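Local coordinates for YHR177W (PDB 4M8B), which probably binds DNA as a fungal transcription factor, through the WOPR domain to which this part of the longer protein belongs, at residues V22-F27 against R169-L174; N28-C33 against F165-P170. All blocks are in the same frame, centred on the assembly; numbering follows the deposited sequence.

Contact 1: V22-F27 against R169-L174; sequences VFQGVF and RPSQKL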
ATOM      1  N   VAL C  22      -1.707   8.858   7.801  1.00 32.34           N
ATOM      2  CA  VAL C  22      -2.431   8.809   6.532  1.00 26.59           C
ATOM      3  C   VAL C  22      -3.932   8.641   6.754  1.00 25.92           C
ATOM      4  O   VAL C  22      -4.737   9.398   6.216  1.00 31.53           O
ATOM      5  CB  VAL C  22      -1.917   7.671   5.631  1.00 28.61           C
ATOM      6  CG1 VAL C  22      -2.718   7.615   4.335  1.00 17.52           C
ATOM      7  CG2 VAL C  22      -0.436   7.852   5.340  1.00 19.01           C
ATOM      8  N   PHE C  23      -4.297   7.646   7.555  1.00 23.56           N
ATOM      9  CA  PHE C  23      -5.692   7.394   7.891  1.00 23.66           C
ATOM     10  C   PHE C  23      -6.350   8.611   8.538  1.00 35.55           C
ATOM     11  O   PHE C  23      -7.450   9.004   8.149  1.00 30.36           O
ATOM     12  CB  PHE C  23      -5.803   6.177   8.810  1.00 27.15           C
ATOM     13  CG  PHE C  23      -5.686   4.857   8.094  1.00 27.96           C
ATOM     14  CD1 PHE C  23      -6.309   4.653   6.875  1.00 27.97           C
ATOM     15  CD2 PHE C  23      -4.954   3.818   8.641  1.00 30.07           C
ATOM     16  CE1 PHE C  23      -6.206   3.434   6.218  1.00 27.96           C
ATOM     17  CE2 PHE C  23      -4.846   2.600   7.988  1.00 25.09           C
ATOM     18  CZ  PHE C  23      -5.473   2.409   6.777  1.00 24.75           C
ATOM     19  N   GLN C  24      -5.677   9.207   9.520  1.00 39.06           N
ATOM     20  CA  GLN C  24      -6.215  10.379  10.203  1.00 25.43           C
ATOM     21  C   GLN C  24      -6.412  11.520   9.212  1.00 32.59           C
ATOM     22  O   GLN C  24      -7.418  12.228   9.256  1.00 33.71           O
ATOM     23  CB  GLN C  24      -5.301  10.819  11.349  1.00 39.41           C
ATOM     24  CG  GLN C  24      -5.892  11.909  12.236  1.00 34.71           C
ATOM     25  CD  GLN C  24      -7.154  11.460  12.954  1.00 39.10           C
ATOM     26  OE1 GLN C  24      -7.165  10.428  13.624  1.00 32.71           O
ATOM     27  NE2 GLN C  24      -8.228  12.234  12.811  1.00 26.21           N
ATOM     28  N   GLY C  25      -5.453  11.678   8.306  1.00 27.17           N
ATOM     29  CA  GLY C  25      -5.546  12.686   7.267  1.00 28.17           C
ATOM     30  C   GLY C  25      -6.737  12.459   6.359  1.00 38.99           C
ATOM     31  O   GLY C  25      -7.317  13.407   5.827  1.00 41.00           O
ATOM     32  N   VAL C  26      -7.103  11.194   6.181  1.00 28.73           N
ATOM     33  CA  VAL C  26      -8.263  10.840   5.371  1.00 38.61           C
ATOM     34  C   VAL C  26      -9.561  11.085   6.139  1.00 32.30           C
ATOM     35  O   VAL C  26     -10.536  11.586   5.579  1.00 34.79           O
ATOM     36  CB  VAL C  26      -8.204   9.372   4.901  1.00 29.65           C
ATOM     37  CG1 VAL C  26      -9.518   8.963   4.281  1.00 15.39           C
ATOM     38  CG2 VAL C  26      -7.064   9.175   3.911  1.00 23.76           C
ATOM     39  N   PHE C  27      -9.566  10.727   7.420  1.00 30.75           N
ATOM     40  CA  PHE C  27     -10.724  10.950   8.281  1.00 34.44           C
ATOM     41  C   PHE C  27     -11.061  12.439   8.388  1.00 41.32           C
ATOM     42  O   PHE C  27     -12.230  12.817   8.425  1.00 44.76           O
ATOM     43  CB  PHE C  27     -10.482  10.372   9.680  1.00 34.59           C
ATOM     44  CG  PHE C  27     -10.307   8.875   9.706  1.00 31.21           C
ATOM     45  CD1 PHE C  27     -10.653   8.095   8.615  1.00 29.61           C
ATOM     46  CD2 PHE C  27      -9.800   8.248  10.835  1.00 29.28           C
ATOM     47  CE1 PHE C  27     -10.493   6.712   8.646  1.00 23.08           C
ATOM     48  CE2 PHE C  27      -9.636   6.871  10.872  1.00 30.30           C
ATOM     49  CZ  PHE C  27      -9.983   6.103   9.776  1.00 35.01           C
ATOM     50  N   ARG C 169      -2.038  14.121  13.473  1.00 38.94           N
ATOM     51  CA  ARG C 169      -1.771  13.378  14.699  1.00 37.10           C
ATOM     52  C   ARG C 169      -2.958  12.473  15.015  1.00 38.93           C
ATOM     53  O   ARG C 169      -4.097  12.939  15.081  1.00 39.12           O
ATOM     54  CB  ARG C 169      -1.522  14.349  15.855  1.00 35.53           C
ATOM     55  CG  ARG C 169      -1.076  13.695  17.153  1.00 33.66           C
ATOM     56  CD  ARG C 169      -1.420  14.580  18.341  1.00 38.83           C
ATOM     57  NE  ARG C 169      -2.850  14.873  18.377  1.00 37.55           N
ATOM     58  CZ  ARG C 169      -3.754  14.104  18.972  1.00 35.55           C
ATOM     59  NH1 ARG C 169      -3.377  12.995  19.591  1.00 34.20           N
ATOM     60  NH2 ARG C 169      -5.035  14.446  18.947  1.00 39.79           N
ATOM     61  N   PRO C 170      -2.689  11.171  15.200  1.00 36.36           N
ATOM     62  CA  PRO C 170      -3.701  10.110  15.308  1.00 43.87           C
ATOM     63  C   PRO C 170      -4.496  10.134  16.615  1.00 39.56           C
ATOM     64  O   PRO C 170      -3.904  10.272  17.683  1.00 40.83           O
ATOM     65  CB  PRO C 170      -2.867   8.819  15.253  1.00 29.04           C
ATOM     66  CG  PRO C 170      -1.500   9.234  14.782  1.00 38.72           C
ATOM     67  CD  PRO C 170      -1.322  10.632  15.270  1.00 26.21           C
ATOM     68  N   SER C 171      -5.815   9.982  16.528  1.00 39.03           N
ATOM     69  CA  SER C 171      -6.645   9.814  17.717  1.00 29.79           C
ATOM     70  C   SER C 171      -6.302   8.481  18.368  1.00 44.28           C
ATOM     71  O   SER C 171      -5.860   7.553  17.690  1.00 51.05           O
ATOM     72  CB  SER C 171      -8.129   9.845  17.353  1.00 33.02           C
ATOM     73  OG  SER C 171      -8.505   8.678  16.642  1.00 44.69           O
ATOM     74  N   GLN C 172      -6.499   8.382  19.678  1.00 51.67           N
ATOM     75  CA  GLN C 172      -6.154   7.162  20.399  1.00 50.99           C
ATOM     76  C   GLN C 172      -6.981   5.970  19.923  1.00 60.50           C
ATOM     77  O   GLN C 172      -6.496   4.838  19.907  1.00 57.43           O
ATOM     78  CB  GLN C 172      -6.318   7.349  21.910  1.00 48.93           C
ATOM     79  CG  GLN C 172      -5.764   6.192  22.732  1.00 52.22           C
ATOM     80  CD  GLN C 172      -4.263   6.028  22.574  1.00 52.74           C
ATOM     81  OE1 GLN C 172      -3.526   7.009  22.477  1.00 51.48           O
ATOM     82  NE2 GLN C 172      -3.803   4.782  22.544  1.00 51.98           N
ATOM     83  N   LYS C 173      -8.226   6.231  19.533  1.00 48.86           N
ATOM     84  CA  LYS C 173      -9.101   5.173  19.037  1.00 50.22           C
ATOM     85  C   LYS C 173      -8.510   4.532  17.787  1.00 54.74           C
ATOM     86  O   LYS C 173      -8.666   3.331  17.559  1.00 58.36           O
ATOM     87  CB  LYS C 173     -10.510   5.709  18.753  1.00 46.09           C
ATOM     88  CG  LYS C 173     -11.506   4.627  18.352  1.00 73.46           C
ATOM     89  CD  LYS C 173     -12.938   5.148  18.245  1.00 74.27           C
ATOM     90  CE  LYS C 173     -13.155   5.981  16.992  1.00 67.03           C
ATOM     91  NZ  LYS C 173     -14.571   5.921  16.519  1.00 61.58           N
ATOM     92  N   LEU C 174      -7.823   5.340  16.986  1.00 45.36           N
ATOM     93  CA  LEU C 174      -7.163   4.854  15.781  1.00 40.82           C
ATOM     94  C   LEU C 174      -5.934   4.027  16.144  1.00 45.20           C
ATOM     95  O   LEU C 174      -5.712   2.951  15.589  1.00 46.24           O
ATOM     96  CB  LEU C 174      -6.767   6.027  14.880  1.00 43.25           C
ATOM     97  CG  LEU C 174      -6.156   5.685  13.520  1.00 29.61           C
ATOM     98  CD1 LEU C 174      -7.096   4.793  12.733  1.00 37.38           C
ATOM     99  CD2 LEU C 174      -5.834   6.949  12.733  1.00 26.88           C
TER
HETATM  100  O   HOH W   1      -9.409   9.205  14.339  1.00 42.56           O
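Q24 and L174 show how one helix can meet the start of another with an apolar side and a polar one. On the packed side, L174 lies against F23 CB and the F27 ring. Its CG lies anti to the backbone N (chi1 -176°), and its two methyls then go to different partners: CD2 lies 4.0 Å from F23 CB, while CD1 meets F27 at the ring atom CE2, 3.8 Å away. F27 and L174 cross obliquely. The aliphatic part of Q24 belongs to this side too, its CB near L174 CD2 and its CG 3.5 Å from R169 O. The same L174 methyl, CD2, lies 3.8 Å from Q24 OE1, where the apolar and polar sides join.

The polar, more open side begins at the amide of Q24, whose chain bends at chi2 (63°) and brings that group beside the backbone just ahead of helix 172-179. S171 N donates to Q24 OE1 at 3.2 Å in a nearly straight bond, the donor standing above the plane of the amide carbonyl. A water donates to Q24 OE1 and also lies near S171 OG, although that second distance is too short to be trusted. OG further accepts a weak bond from L174 N, making S171 the N-cap of its helix. At the other end of the Q24 amide, NE2 is tied to N28 OD1 at the end of its own helix.

Helix 16-28 thus receives the start of helix 172-179 on one flank, with P170 packed against Q17, A20 and L21. Both helices pack on the antiparallel sheet: F23 touches F123 and L125 of strand 113-128, L174 also rests on L125, and the F27 ring meets those of F127 and F140, the latter on strand 137-147.

Contact 2: N28-C33 against F165-P170; sequences NGNLRC and FHKFRP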
ATOM      1  N   ASN C  28     -10.027  13.275   8.442  1.00 42.26           N
ATOM      2  CA  ASN C  28     -10.204  14.722   8.522  1.00 41.11           C
ATOM      3  C   ASN C  28     -10.685  15.326   7.199  1.00 43.55           C
ATOM      4  O   ASN C  28     -11.371  16.347   7.189  1.00 50.72           O
ATOM      5  CB  ASN C  28      -8.906  15.402   8.979  1.00 35.01           C
ATOM      6  CG  ASN C  28      -8.538  15.065  10.419  1.00 42.77           C
ATOM      7  OD1 ASN C  28      -9.225  14.292  11.088  1.00 37.17           O
ATOM      8  ND2 ASN C  28      -7.440  15.643  10.898  1.00 34.71           N
ATOM      9  N   GLY C  29     -10.317  14.694   6.088  1.00 38.00           N
ATOM     10  CA  GLY C  29     -10.750  15.143   4.777  1.00 31.95           C
ATOM     11  C   GLY C  29      -9.676  15.845   3.967  1.00 36.17           C
ATOM     12  O   GLY C  29      -9.921  16.261   2.835  1.00 33.91           O
ATOM     13  N   ASN C  30      -8.487  15.983   4.544  1.00 30.44           N
ATOM     14  CA  ASN C  30      -7.370  16.615   3.850  1.00 33.90           C
ATOM     15  C   ASN C  30      -6.834  15.718   2.746  1.00 32.72           C
ATOM     16  O   ASN C  30      -6.488  16.184   1.662  1.00 40.35           O
ATOM     17  CB  ASN C  30      -6.245  16.936   4.832  1.00 34.62           C
ATOM     18  CG  ASN C  30      -6.686  17.869   5.938  1.00 45.19           C
ATOM     19  OD1 ASN C  30      -7.501  17.503   6.790  1.00 40.58           O
ATOM     20  ND2 ASN C  30      -6.138  19.080   5.941  1.00 34.91           N
ATOM     21  N   LEU C  31      -6.763  14.426   3.043  1.00 39.39           N
ATOM     22  CA  LEU C  31      -6.289  13.434   2.091  1.00 29.55           C
ATOM     23  C   LEU C  31      -7.492  12.743   1.459  1.00 38.38           C
ATOM     24  O   LEU C  31      -8.324  12.161   2.158  1.00 34.77           O
ATOM     25  CB  LEU C  31      -5.398  12.414   2.797  1.00 24.51           C
ATOM     26  CG  LEU C  31      -4.252  13.027   3.600  1.00 25.36           C
ATOM     27  CD1 LEU C  31      -3.396  11.948   4.246  1.00 29.51           C
ATOM     28  CD2 LEU C  31      -3.416  13.920   2.700  1.00 27.49           C
ATOM     29  N   ARG C  32      -7.588  12.811   0.136  1.00 28.76           N
ATOM     30  CA  ARG C  32      -8.773  12.315  -0.549  1.00 27.87           C
ATOM     31  C   ARG C  32      -8.684  10.836  -0.910  1.00 31.29           C
ATOM     32  O   ARG C  32      -7.699  10.385  -1.499  1.00 32.59           O
ATOM     33  CB  ARG C  32      -9.078  13.175  -1.779  1.00 40.81           C
ATOM     34  CG  ARG C  32      -9.495  14.597  -1.416  1.00 45.30           C
ATOM     35  CD  ARG C  32      -9.924  15.399  -2.631  1.00 63.54           C
ATOM     36  NE  ARG C  32      -8.832  15.572  -3.583  1.00 86.48           N
ATOM     37  CZ  ARG C  32      -7.898  16.512  -3.487  1.00 76.71           C
ATOM     38  NH1 ARG C  32      -7.914  17.369  -2.474  1.00 77.69           N
ATOM     39  NH2 ARG C  32      -6.944  16.593  -4.405  1.00 56.90           N
ATOM     40  N   CYS C  33      -9.711  10.076  -0.541  0.58 30.76           N
ATOM     41  CA  CYS C  33      -9.744   8.650  -0.840  0.58 31.49           C
ATOM     42  C   CYS C  33     -10.129   8.401  -2.297  0.58 33.44           C
ATOM     43  O   CYS C  33     -10.587   9.308  -2.990  0.58 35.52           O
ATOM     44  CB  CYS C  33     -10.710   7.928   0.102  0.58 35.06           C
ATOM     45  SG  CYS C  33     -12.372   8.637   0.173  0.58 47.90           S
ATOM     46  N   PHE C 165       2.242  16.040   7.424  1.00 26.31           N
ATOM     47  CA  PHE C 165       1.354  15.106   8.110  1.00 29.62           C
ATOM     48  C   PHE C 165       1.229  15.376   9.610  1.00 38.84           C
ATOM     49  O   PHE C 165       0.452  14.713  10.297  1.00 35.74           O
ATOM     50  CB  PHE C 165       1.823  13.666   7.879  1.00 34.41           C
ATOM     51  CG  PHE C 165       1.697  13.204   6.452  1.00 32.26           C
ATOM     52  CD1 PHE C 165       2.651  13.550   5.508  1.00 28.47           C
ATOM     53  CD2 PHE C 165       0.628  12.417   6.056  1.00 27.90           C
ATOM     54  CE1 PHE C 165       2.539  13.125   4.193  1.00 33.06           C
ATOM     55  CE2 PHE C 165       0.509  11.988   4.743  1.00 31.15           C
ATOM     56  CZ  PHE C 165       1.465  12.341   3.810  1.00 35.65           C
ATOM     57  N   HIS C 166       1.992  16.345  10.113  1.00 33.41           N
ATOM     58  CA  HIS C 166       2.027  16.632  11.549  1.00 32.49           C
ATOM     59  C   HIS C 166       0.648  16.925  12.132  1.00 36.10           C
ATOM     60  O   HIS C 166       0.326  16.477  13.233  1.00 34.62           O
ATOM     61  CB  HIS C 166       2.988  17.785  11.851  1.00 44.36           C
ATOM     62  CG  HIS C 166       4.434  17.389  11.831  1.00 44.61           C
ATOM     63  ND1 HIS C 166       5.457  18.309  11.800  1.00 39.03           N
ATOM     64  CD2 HIS C 166       5.023  16.169  11.845  1.00 38.20           C
ATOM     65  CE1 HIS C 166       6.618  17.675  11.793  1.00 61.49           C
ATOM     66  NE2 HIS C 166       6.382  16.376  11.819  1.00 55.71           N
ATOM     67  N   LYS C 167      -0.162  17.668  11.384  1.00 33.17           N
ATOM     68  CA  LYS C 167      -1.515  18.011  11.814  1.00 36.52           C
ATOM     69  C   LYS C 167      -2.460  16.812  11.758  1.00 37.20           C
ATOM     70  O   LYS C 167      -3.622  16.912  12.150  1.00 36.31           O
ATOM     71  CB  LYS C 167      -2.070  19.146  10.955  1.00 41.86           C
ATOM     72  CG  LYS C 167      -1.998  18.871   9.464  1.00 42.50           C
ATOM     73  CD  LYS C 167      -2.621  19.993   8.654  1.00 40.21           C
ATOM     74  CE  LYS C 167      -2.363  19.795   7.171  1.00 59.45           C
ATOM     75  NZ  LYS C 167      -0.903  19.781   6.870  1.00 40.31           N
ATOM     76  N   PHE C 168      -1.959  15.682  11.272  1.00 35.04           N
ATOM     77  CA  PHE C 168      -2.758  14.464  11.190  1.00 37.21           C
ATOM     78  C   PHE C 168      -2.449  13.532  12.353  1.00 42.86           C
ATOM     79  O   PHE C 168      -2.572  12.312  12.233  1.00 42.04           O
ATOM     80  CB  PHE C 168      -2.515  13.753   9.859  1.00 33.48           C
ATOM     81  CG  PHE C 168      -2.838  14.594   8.660  1.00 29.12           C
ATOM     82  CD1 PHE C 168      -3.981  15.376   8.637  1.00 30.20           C
ATOM     83  CD2 PHE C 168      -1.995  14.617   7.563  1.00 31.38           C
ATOM     84  CE1 PHE C 168      -4.282  16.162   7.535  1.00 33.26           C
ATOM     85  CE2 PHE C 168      -2.290  15.398   6.459  1.00 36.60           C
ATOM     86  CZ  PHE C 168      -3.436  16.173   6.446  1.00 34.65           C
ATOM     87  N   ARG C 169      -2.038  14.121  13.473  1.00 38.94           N
ATOM     88  CA  ARG C 169      -1.771  13.378  14.699  1.00 37.10           C
ATOM     89  C   ARG C 169      -2.958  12.473  15.015  1.00 38.93           C
ATOM     90  O   ARG C 169      -4.097  12.939  15.081  1.00 39.12           O
ATOM     91  CB  ARG C 169      -1.522  14.349  15.855  1.00 35.53           C
ATOM     92  CG  ARG C 169      -1.076  13.695  17.153  1.00 33.66           C
ATOM     93  CD  ARG C 169      -1.420  14.580  18.341  1.00 38.83           C
ATOM     94  NE  ARG C 169      -2.850  14.873  18.377  1.00 37.55           N
ATOM     95  CZ  ARG C 169      -3.754  14.104  18.972  1.00 35.55           C
ATOM     96  NH1 ARG C 169      -3.377  12.995  19.591  1.00 34.20           N
ATOM     97  NH2 ARG C 169      -5.035  14.446  18.947  1.00 39.79           N
ATOM     98  N   PRO C 170      -2.689  11.171  15.200  1.00 36.36           N
ATOM     99  CA  PRO C 170      -3.701  10.110  15.308  1.00 43.87           C
ATOM    100  C   PRO C 170      -4.496  10.134  16.615  1.00 39.56           C
ATOM    101  O   PRO C 170      -3.904  10.272  17.683  1.00 40.83           O
ATOM    102  CB  PRO C 170      -2.867   8.819  15.253  1.00 29.04           C
ATOM    103  CG  PRO C 170      -1.500   9.234  14.782  1.00 38.72           C
ATOM    104  CD  PRO C 170      -1.322  10.632  15.270  1.00 26.21           C
TER
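N30 and L31 pack on F168 and F165 in a loop-to-loop contact held by van der Waals packing, with no hydrogen bond between the segments, where the chain leaving helix 16-28 passes the loop that leads to helix 172-179. F168 is the centre of it. Its chi1 of -59° sets CG beside the backbone N, and the ring from there extends to 28-33. N30 meets it first through CB, 3.3 Å from F168 CZ and close to CE1 as well; CG of N30 then lies at the ring edge, in plane, the amide and ring planes standing 69° apart. N28 comes to the edge of the same ring, ND2 lying 4.1 Å from CD1, while its OD1 is taken up by Q24.

L31 divides its methyls between two rings. CD2 lies 4.2 Å from F168 CE2, and CD1 is 3.9 Å from F165 CE2, the L31 and F165 side chains crossing at about a right angle. Toward solvent the contact thins to K167, whose CE passes 4.0 Å from N30 ND2; its CG lies above one face of the F168 ring, toward the rim. NZ hydrogen-bonds to F164 O, and K167 also makes a cation-pi contact with the F164 ring.

V26 and F164 also touch L31. G29, with positive phi (105°), ends the helix as a glycine C' residue, and the N30 and L31 side chains just after it pack on the two rings.

Overall arrangement
The two contacts form one continuous interface, their centres 7 Å apart. Along the chain, 22-27 and 28-33 follow each other directly, while 165-170 and 169-174 overlap at R169 and P170; the pieces pair in reverse order. In sequence, the main strands of the antiparallel sheet, among them 51-56, 80-88, 113-128 and 137-147, come between the two sides. Where the contacts meet, G25 O and L31 N probably hydrogen-bond, and Q24 CB packs on F168 O. Helix 16-28 and its exit are thereby joined to a distant part of the chain. The nearest atoms of contacts 1 and 2 lie about 10 and 14 Å from the bound nucleic acid, so neither touches it directly.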